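Local coordinates for flavohemoglobin (Malassezia yamatoensis, PDB 6O0A), which supports nitric oxide resistance, probably by oxidising nitric oxide to nitrate at its heme with electrons passed from NAD(P)H through FAD, at residues A[288-293]-A[325-330]; A[281-286]-A[294-299]; A[319-324]-A[339-344]. All coordinates share one frame; numbering follows the deposited sequence.

Contact 1: A[288-293]-A[325-330]. With FAD (flavin-adenine dinucleotide), chain B.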
# COMPACT_ATOMS: atom_id res chain seq x y z
N ILE A 288 -2.44 -1.79 -14.18
CA ILE A 288 -3.54 -1.71 -13.21
C ILE A 288 -3.31 -0.59 -12.20
O ILE A 288 -4.21 -0.29 -11.40
CB ILE A 288 -3.74 -3.08 -12.54
CG1 ILE A 288 -5.15 -3.18 -11.94
CG2 ILE A 288 -2.67 -3.35 -11.49
CD1 ILE A 288 -6.27 -2.95 -12.93
N GLY A 289 -2.16 0.09 -12.28
CA GLY A 289 -1.96 1.31 -11.51
C GLY A 289 -2.95 2.41 -11.85
O GLY A 289 -2.98 3.43 -11.16
N VAL A 290 -3.76 2.21 -12.89
CA VAL A 290 -4.86 3.12 -13.19
C VAL A 290 -5.89 3.19 -12.07
O VAL A 290 -6.65 4.15 -12.02
CB VAL A 290 -5.52 2.71 -14.53
CG1 VAL A 290 -6.39 1.48 -14.34
CG2 VAL A 290 -6.36 3.85 -15.09
N THR A 291 -5.97 2.20 -11.18
CA THR A 291 -7.14 2.17 -10.31
C THR A 291 -7.21 3.36 -9.36
O THR A 291 -8.29 3.98 -9.28
CB THR A 291 -7.23 0.81 -9.58
OG1 THR A 291 -6.03 0.52 -8.85
CG2 THR A 291 -7.50 -0.32 -10.59
N PRO A 292 -6.15 3.78 -8.65
CA PRO A 292 -6.28 5.05 -7.89
C PRO A 292 -6.51 6.27 -8.78
O PRO A 292 -7.21 7.20 -8.38
CB PRO A 292 -4.94 5.15 -7.12
CG PRO A 292 -4.01 4.25 -7.84
CD PRO A 292 -4.84 3.14 -8.41
N VAL A 293 -5.94 6.27 -9.98
CA VAL A 293 -6.13 7.40 -10.90
C VAL A 293 -7.62 7.57 -11.22
O VAL A 293 -8.17 8.68 -11.16
CB VAL A 293 -5.28 7.20 -12.16
CG1 VAL A 293 -5.61 8.25 -13.22
CG2 VAL A 293 -3.78 7.25 -11.82
N GLY A 325 -11.92 3.23 -21.05
CA GLY A 325 -13.14 3.90 -21.47
C GLY A 325 -13.76 4.72 -20.36
O GLY A 325 -14.15 5.88 -20.57
N GLU A 326 -13.84 4.15 -19.16
CA GLU A 326 -14.44 4.86 -18.03
C GLU A 326 -13.58 6.04 -17.60
O GLU A 326 -14.10 7.10 -17.27
CB GLU A 326 -14.64 3.88 -16.88
CG GLU A 326 -15.23 4.53 -15.65
CD GLU A 326 -15.50 3.52 -14.56
OE1 GLU A 326 -15.43 2.30 -14.84
OE2 GLU A 326 -15.77 3.94 -13.42
N LEU A 327 -12.25 5.87 -17.59
CA LEU A 327 -11.37 6.98 -17.26
C LEU A 327 -11.58 8.14 -18.23
O LEU A 327 -11.68 9.30 -17.81
CB LEU A 327 -9.92 6.53 -17.27
CG LEU A 327 -8.87 7.61 -16.99
CD1 LEU A 327 -9.10 8.23 -15.61
CD2 LEU A 327 -7.46 6.98 -17.08
N LEU A 328 -11.68 7.84 -19.52
CA LEU A 328 -11.88 8.90 -20.50
C LEU A 328 -13.22 9.60 -20.29
O LEU A 328 -13.31 10.82 -20.43
CB LEU A 328 -11.78 8.35 -21.92
CG LEU A 328 -10.39 7.82 -22.31
CD1 LEU A 328 -10.39 7.33 -23.74
CD2 LEU A 328 -9.32 8.87 -22.09
N GLU A 329 -14.27 8.85 -19.95
CA GLU A 329 -15.57 9.48 -19.73
C GLU A 329 -15.52 10.42 -18.54
O GLU A 329 -16.01 11.55 -18.60
CB GLU A 329 -16.65 8.42 -19.54
CG GLU A 329 -17.01 7.67 -20.80
CD GLU A 329 -17.45 8.59 -21.92
OE1 GLU A 329 -18.41 9.38 -21.74
OE2 GLU A 329 -16.82 8.54 -23.00
N ARG A 330 -14.91 9.96 -17.43
CA ARG A 330 -14.80 10.82 -16.25
C ARG A 330 -13.97 12.06 -16.55
O ARG A 330 -14.31 13.16 -16.11
CB ARG A 330 -14.18 10.05 -15.07
CG ARG A 330 -15.05 8.96 -14.50
CD ARG A 330 -16.31 9.52 -13.81
NE ARG A 330 -17.36 9.85 -14.78
CZ ARG A 330 -18.05 8.95 -15.47
NH1 ARG A 330 -17.80 7.64 -15.32
NH2 ARG A 330 -18.98 9.35 -16.33
PA FAD B . 1.19 -13.01 -4.38
O1A FAD B . 0.84 -14.39 -3.98
O2A FAD B . 1.14 -11.97 -3.29
O5B FAD B . 2.65 -12.99 -5.04
C5B FAD B . 3.30 -11.74 -5.32
C4B FAD B . 4.67 -12.09 -5.85
O4B FAD B . 5.38 -12.86 -4.86
C3B FAD B . 4.67 -12.97 -7.09
O3B FAD B . 4.53 -12.22 -8.29
C2B FAD B . 6.05 -13.63 -7.01
O2B FAD B . 7.07 -12.79 -7.54
C1B FAD B . 6.24 -13.79 -5.49
N9A FAD B . 5.94 -15.13 -5.00
C8A FAD B . 4.70 -15.69 -4.88
N7A FAD B . 4.72 -16.94 -4.47
C5A FAD B . 6.06 -17.21 -4.31
C6A FAD B . 6.76 -18.39 -3.97
N6A FAD B . 6.15 -19.54 -3.68
N1A FAD B . 8.11 -18.34 -3.95
C2A FAD B . 8.71 -17.18 -4.25
N3A FAD B . 8.17 -16.01 -4.60
C4A FAD B . 6.83 -16.10 -4.62
N1 FAD B . -3.64 -5.16 -7.50
C2 FAD B . -4.58 -5.04 -8.49
O2 FAD B . -4.68 -5.88 -9.40
N3 FAD B . -5.45 -3.96 -8.47
C4 FAD B . -5.48 -2.95 -7.52
O4 FAD B . -6.31 -2.05 -7.59
C4X FAD B . -4.48 -3.09 -6.48
N5 FAD B . -4.44 -2.18 -5.55
C5X FAD B . -3.48 -2.31 -4.55
C6 FAD B . -3.41 -1.34 -3.55
C7 FAD B . -2.47 -1.43 -2.52
C7M FAD B . -2.40 -0.35 -1.48
C8 FAD B . -1.60 -2.54 -2.48
C8M FAD B . -0.61 -2.69 -1.36
C9 FAD B . -1.67 -3.50 -3.48
C9A FAD B . -2.58 -3.39 -4.52
N10 FAD B . -2.66 -4.35 -5.55
C10 FAD B . -3.60 -4.23 -6.55
C1' FAD B . -1.81 -5.55 -5.53
C2' FAD B . -2.45 -6.71 -4.78
O2' FAD B . -2.62 -6.35 -3.41
C3' FAD B . -1.62 -7.99 -4.88
O3' FAD B . -0.28 -7.72 -4.47
C4' FAD B . -1.60 -8.59 -6.28
O4' FAD B . -2.94 -8.72 -6.75
C5' FAD B . -0.89 -9.93 -6.34
O5' FAD B . -1.57 -10.85 -5.46
P FAD B . -1.29 -12.41 -5.67
O1P FAD B . -1.77 -12.97 -6.97
O2P FAD B . -1.91 -13.12 -4.49
O3P FAD B . 0.29 -12.56 -5.62

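Contact 2: A[281-286]-A[294-299]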
# COMPACT_ATOMS: atom_id res chain seq x y z
N LEU A 281 -2.50 18.99 -10.95
CA LEU A 281 -2.24 17.59 -10.64
C LEU A 281 -1.76 16.87 -11.89
O LEU A 281 -2.33 17.04 -12.98
CB LEU A 281 -3.49 16.89 -10.10
CG LEU A 281 -4.09 17.35 -8.77
CD1 LEU A 281 -5.40 16.62 -8.52
CD2 LEU A 281 -3.13 17.10 -7.62
N VAL A 282 -0.73 16.05 -11.74
CA VAL A 282 -0.24 15.19 -12.81
C VAL A 282 -0.32 13.77 -12.29
O VAL A 282 0.28 13.45 -11.25
CB VAL A 282 1.19 15.56 -13.25
CG1 VAL A 282 1.64 14.68 -14.41
CG2 VAL A 282 1.27 17.04 -13.66
N LEU A 283 -1.09 12.93 -12.97
CA LEU A 283 -1.32 11.55 -12.54
C LEU A 283 -0.69 10.63 -13.58
O LEU A 283 -1.09 10.66 -14.76
CB LEU A 283 -2.82 11.28 -12.38
CG LEU A 283 -3.59 12.33 -11.56
CD1 LEU A 283 -5.07 11.96 -11.50
CD2 LEU A 283 -3.02 12.45 -10.15
N ILE A 284 0.28 9.83 -13.16
CA ILE A 284 1.06 8.99 -14.07
C ILE A 284 0.93 7.55 -13.61
O ILE A 284 1.26 7.23 -12.46
CB ILE A 284 2.53 9.43 -14.12
CG1 ILE A 284 2.64 10.89 -14.59
CG2 ILE A 284 3.33 8.48 -14.99
CD1 ILE A 284 4.06 11.41 -14.66
N CYS A 285 0.48 6.67 -14.51
CA CYS A 285 0.24 5.29 -14.10
C CYS A 285 0.60 4.31 -15.21
O CYS A 285 0.73 4.67 -16.38
CB CYS A 285 -1.22 5.07 -13.65
SG CYS A 285 -2.44 5.35 -14.94
N ALA A 286 0.75 3.04 -14.82
CA ALA A 286 1.00 1.96 -15.75
C ALA A 286 0.12 0.78 -15.37
O ALA A 286 -0.03 0.47 -14.19
CB ALA A 286 2.47 1.52 -15.76
N LEU A 294 -8.29 6.48 -11.56
CA LEU A 294 -9.73 6.55 -11.82
C LEU A 294 -10.51 7.00 -10.58
O LEU A 294 -11.44 7.82 -10.69
CB LEU A 294 -10.22 5.19 -12.30
CG LEU A 294 -11.73 5.11 -12.55
CD1 LEU A 294 -12.16 6.14 -13.61
CD2 LEU A 294 -12.13 3.69 -12.97
N ALA A 295 -10.15 6.50 -9.40
CA ALA A 295 -10.79 7.00 -8.18
C ALA A 295 -10.61 8.51 -8.02
O ALA A 295 -11.56 9.23 -7.70
CB ALA A 295 -10.24 6.25 -6.95
N PHE A 296 -9.39 9.01 -8.26
CA PHE A 296 -9.12 10.44 -8.12
C PHE A 296 -9.91 11.25 -9.13
O PHE A 296 -10.49 12.29 -8.81
CB PHE A 296 -7.63 10.73 -8.30
CG PHE A 296 -6.74 10.19 -7.22
CD1 PHE A 296 -7.22 10.00 -5.93
CD2 PHE A 296 -5.42 9.87 -7.50
CE1 PHE A 296 -6.38 9.51 -4.94
CE2 PHE A 296 -4.59 9.37 -6.51
CZ PHE A 296 -5.07 9.19 -5.23
N VAL A 297 -9.92 10.78 -10.38
CA VAL A 297 -10.56 11.54 -11.44
C VAL A 297 -12.07 11.59 -11.23
O VAL A 297 -12.69 12.64 -11.41
CB VAL A 297 -10.20 10.94 -12.81
CG1 VAL A 297 -11.01 11.62 -13.91
CG2 VAL A 297 -8.72 11.15 -13.07
N GLU A 298 -12.67 10.48 -10.82
CA GLU A 298 -14.11 10.48 -10.54
C GLU A 298 -14.46 11.45 -9.42
O GLU A 298 -15.47 12.15 -9.49
CB GLU A 298 -14.59 9.07 -10.20
CG GLU A 298 -16.12 8.93 -10.19
CD GLU A 298 -16.76 9.23 -8.84
OE1 GLU A 298 -16.11 9.05 -7.80
OE2 GLU A 298 -17.94 9.65 -8.83
N LYS A 299 -13.63 11.49 -8.37
CA LYS A 299 -13.91 12.40 -7.26
C LYS A 299 -13.74 13.86 -7.69
O LYS A 299 -14.59 14.71 -7.41
CB LYS A 299 -13.01 12.07 -6.07
CG LYS A 299 -13.30 12.92 -4.83
CD LYS A 299 -14.72 12.71 -4.35
CE LYS A 299 -15.05 13.62 -3.17
NZ LYS A 299 -14.06 13.49 -2.06

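Contact 3: A[319-324]-A[339-344]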
# COMPACT_ATOMS: atom_id res chain seq x y z
N ALA A 319 -6.19 -2.10 -26.17
CA ALA A 319 -7.06 -3.21 -25.82
C ALA A 319 -6.76 -3.73 -24.42
O ALA A 319 -7.67 -4.21 -23.72
CB ALA A 319 -6.93 -4.33 -26.85
N GLU A 320 -5.51 -3.62 -23.98
CA GLU A 320 -5.09 -4.11 -22.68
C GLU A 320 -5.10 -3.03 -21.60
O GLU A 320 -4.73 -3.31 -20.45
CB GLU A 320 -3.68 -4.71 -22.78
CG GLU A 320 -3.63 -6.02 -23.54
CD GLU A 320 -2.20 -6.42 -23.85
OE1 GLU A 320 -1.50 -6.93 -22.95
OE2 GLU A 320 -1.76 -6.18 -24.99
N ALA A 321 -5.55 -1.81 -21.92
CA ALA A 321 -5.61 -0.73 -20.94
C ALA A 321 -6.85 -0.88 -20.07
O ALA A 321 -7.97 -0.61 -20.54
CB ALA A 321 -5.63 0.63 -21.64
N PRO A 322 -6.72 -1.32 -18.82
CA PRO A 322 -7.93 -1.56 -18.01
C PRO A 322 -8.63 -0.25 -17.68
O PRO A 322 -8.00 0.73 -17.31
CB PRO A 322 -7.39 -2.25 -16.75
CG PRO A 322 -5.98 -1.86 -16.66
CD PRO A 322 -5.49 -1.60 -18.07
N LEU A 323 -9.95 -0.25 -17.86
CA LEU A 323 -10.82 0.85 -17.44
C LEU A 323 -10.56 2.13 -18.23
O LEU A 323 -10.95 3.22 -17.79
CB LEU A 323 -10.69 1.11 -15.94
CG LEU A 323 -10.89 -0.16 -15.10
CD1 LEU A 323 -10.81 0.19 -13.61
CD2 LEU A 323 -12.22 -0.83 -15.44
N ARG A 324 -9.92 2.03 -19.39
CA ARG A 324 -9.64 3.23 -20.18
C ARG A 324 -10.91 3.96 -20.58
O ARG A 324 -10.98 5.20 -20.48
CB ARG A 324 -8.83 2.88 -21.42
CG ARG A 324 -8.70 4.03 -22.42
CD ARG A 324 -7.53 3.80 -23.37
NE ARG A 324 -7.41 4.90 -24.32
CZ ARG A 324 -8.05 4.94 -25.48
NH1 ARG A 324 -8.86 3.95 -25.82
NH2 ARG A 324 -7.89 5.97 -26.31
N VAL A 339 -5.86 13.64 -21.09
CA VAL A 339 -5.46 12.25 -20.90
C VAL A 339 -4.65 11.82 -22.11
O VAL A 339 -5.05 12.07 -23.26
CB VAL A 339 -6.67 11.31 -20.71
CG1 VAL A 339 -6.20 9.87 -20.49
CG2 VAL A 339 -7.53 11.79 -19.56
N LEU A 340 -3.51 11.19 -21.86
CA LEU A 340 -2.65 10.64 -22.90
C LEU A 340 -2.32 9.20 -22.53
O LEU A 340 -1.88 8.94 -21.41
CB LEU A 340 -1.35 11.43 -23.04
CG LEU A 340 -1.49 12.86 -23.56
CD1 LEU A 340 -0.16 13.57 -23.46
CD2 LEU A 340 -2.00 12.85 -25.00
N TYR A 341 -2.54 8.28 -23.47
CA TYR A 341 -2.16 6.89 -23.27
C TYR A 341 -0.90 6.58 -24.06
O TYR A 341 -0.81 6.91 -25.25
CB TYR A 341 -3.28 5.93 -23.68
CG TYR A 341 -4.14 5.51 -22.51
CD1 TYR A 341 -5.19 6.31 -22.10
CD2 TYR A 341 -3.87 4.34 -21.81
CE1 TYR A 341 -5.97 5.95 -21.02
CE2 TYR A 341 -4.65 3.98 -20.75
CZ TYR A 341 -5.69 4.79 -20.34
OH TYR A 341 -6.48 4.41 -19.27
N GLY A 342 0.05 5.91 -23.42
CA GLY A 342 1.23 5.39 -24.09
C GLY A 342 1.10 3.88 -24.19
O GLY A 342 0.67 3.23 -23.23
N THR A 343 1.45 3.33 -25.35
CA THR A 343 1.42 1.89 -25.54
C THR A 343 2.84 1.38 -25.76
O THR A 343 3.57 1.91 -26.60
CB THR A 343 0.49 1.49 -26.70
OG1 THR A 343 0.85 2.21 -27.90
CG2 THR A 343 -0.96 1.80 -26.32
N THR A 344 3.22 0.35 -25.01
CA THR A 344 4.59 -0.15 -24.95
C THR A 344 4.83 -1.41 -25.77
O THR A 344 5.99 -1.82 -25.94
CB THR A 344 4.98 -0.42 -23.49
OG1 THR A 344 4.05 -1.36 -22.92
CG2 THR A 344 4.92 0.86 -22.68
O HOH W 1 -5.76 1.98 -18.41

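Contact 1: A[288-293]-A[325-330]
V290 and L327 lie alongside each other with their side chains running in opposite senses, and the touch is methyl to methyl: V290 CG2 is 3.9 Å from L327 CD2. The second branch of the same leucine, CD1, approaches V293 CG1 at 4.2 Å, so L327 spreads its fork over two valines three residues apart on helix 290-302. The leucine torsions account for this: CG is anti to the backbone N (chi1 178°), which carries both methyls out from helix 324-332 toward its neighbour. L327 also touches V297, which extends the same row by one more turn. The two helices are neighbouring crossover helices on one side of the parallel sheet of the NAD-binding domain, and L327 packs between them.

At its flavin side, segment 288-293 carries polar chemistry. The T291 hydroxyl sits between the flavin carbonyl and a backbone carbonyl, OG1 being 2.9 Å from FAD O4 and 3.2 Å from I288 O. OG1 approaches O4 from off the flavin plane. I288 adds apolar cover to the pyrimidine end, its CG1 lying 3.6 Å from FAD N3 and its CG2 3.8 Å from FAD O2.

No hydrogen bond joins the two segments, and all three touching residues are buried. The union of the helices here is therefore dispersive, while the same short segment offers the cofactor a hydroxyl and aliphatic carbons, placing the flavin pocket directly beside an apolar helix interface.

Contact 2: A[281-286]-A[294-299]
L283 overlaps the base of F296 and the flank of V297 with a single methyl, CD1, which lies 4.3 Å from F296 CB and 4.1 Å from V297 CG2. The leucine and the valine meet at a slant. CG of L283 is anti to its carbonyl carbon (chi1 -48°), and this carries the fork off the strand toward the helix. The other methyl, CD2, takes up an oblique position by the phenyl ring of F296, 4.4 Å from F296 CD2.

This is the first half of the beta-alpha-beta unit formed by strand 281-286, helix 290-302 and strand 308-315, in the parallel sheet of the NAD-binding domain. The helix covers one side of the sheet, and L283 also touches V293 one turn earlier on it. F296 reaches beyond the strand: its ring packs edge-to-face with F369 of the adjacent strand 367-371 and touches L270 and L273 of helix 270-273.

Every contact between the two segments is carbon to carbon, at 4.1 Å or more, with about 102 Å² buried and no hydrogen bond. Association of helix and strand at this point thus rests on dispersion and the hydrophobic effect.

Contact 3: A[319-324]-A[339-344]
A water molecule bridges the two segments: it donates to P322 O at 2.8 Å and lies 2.7 Å from Y341 OH, in the plane of the tyrosine ring at its edge. The buried phenol is thereby linked to a loop carbonyl that it does not meet directly.

R324 lies over one face of the Y341 ring, the two side chains running in opposite directions. Its CG is anti to the backbone N (chi1 170°) and the chain stays extended to NE, which sets the methylene CD 3.5 Å from the ring centroid and only 10° off the normal, a CH-pi contact. NE follows over the same face, nearest Y341 CD1 at 3.4 Å. The guanidinium is almost perpendicular to the ring, at 88°, and presents its edge to CD1; with CZ 5.1 Å from the centroid, any cation-pi attraction is weak.

Segment 319-324 belongs to the crossover from strand 308-315 through helix 324-332 to strand 336-343, a beta-alpha-beta connection of the parallel sheet. A type II turn spans A321 to R324, with P322 and L323 at its corners and a weak backbone bond between its ends; L323 is also the N-cap of helix 324-332, so R324 stands in the first turn of the helix.

A321 CB also approaches Y341 CE2 obliquely, at 3.6 Å. On the strand side, the backbone N of Y341 is hydrogen-bonded to the D350 carboxylate, while L327 of helix 324-332 also touches the tyrosine.

How the contacts relate
From the N terminus, strand 281-286 opens contact 2, and residues 288-293 open contact 1 before segment 294-299 closes contact 2, a short connection of seven residues. Residues 319-324 then open contact 3, segment 325-330 closes contact 1, and segment 339-344, mostly strand, closes contact 3. Contact 1 thus crosses both others, whereas contacts 2 and 3 follow in series. Helix 290-302 is shared by contacts 1 and 2, whose centres are 7 Å apart. Contact 1 joins it to helix 324-332, while contacts 2 and 3 both reach the parallel sheet. V290 packs on P322 and L294 on L323, tying the two successive crossovers together, with contact 1 alone reaching the flavin.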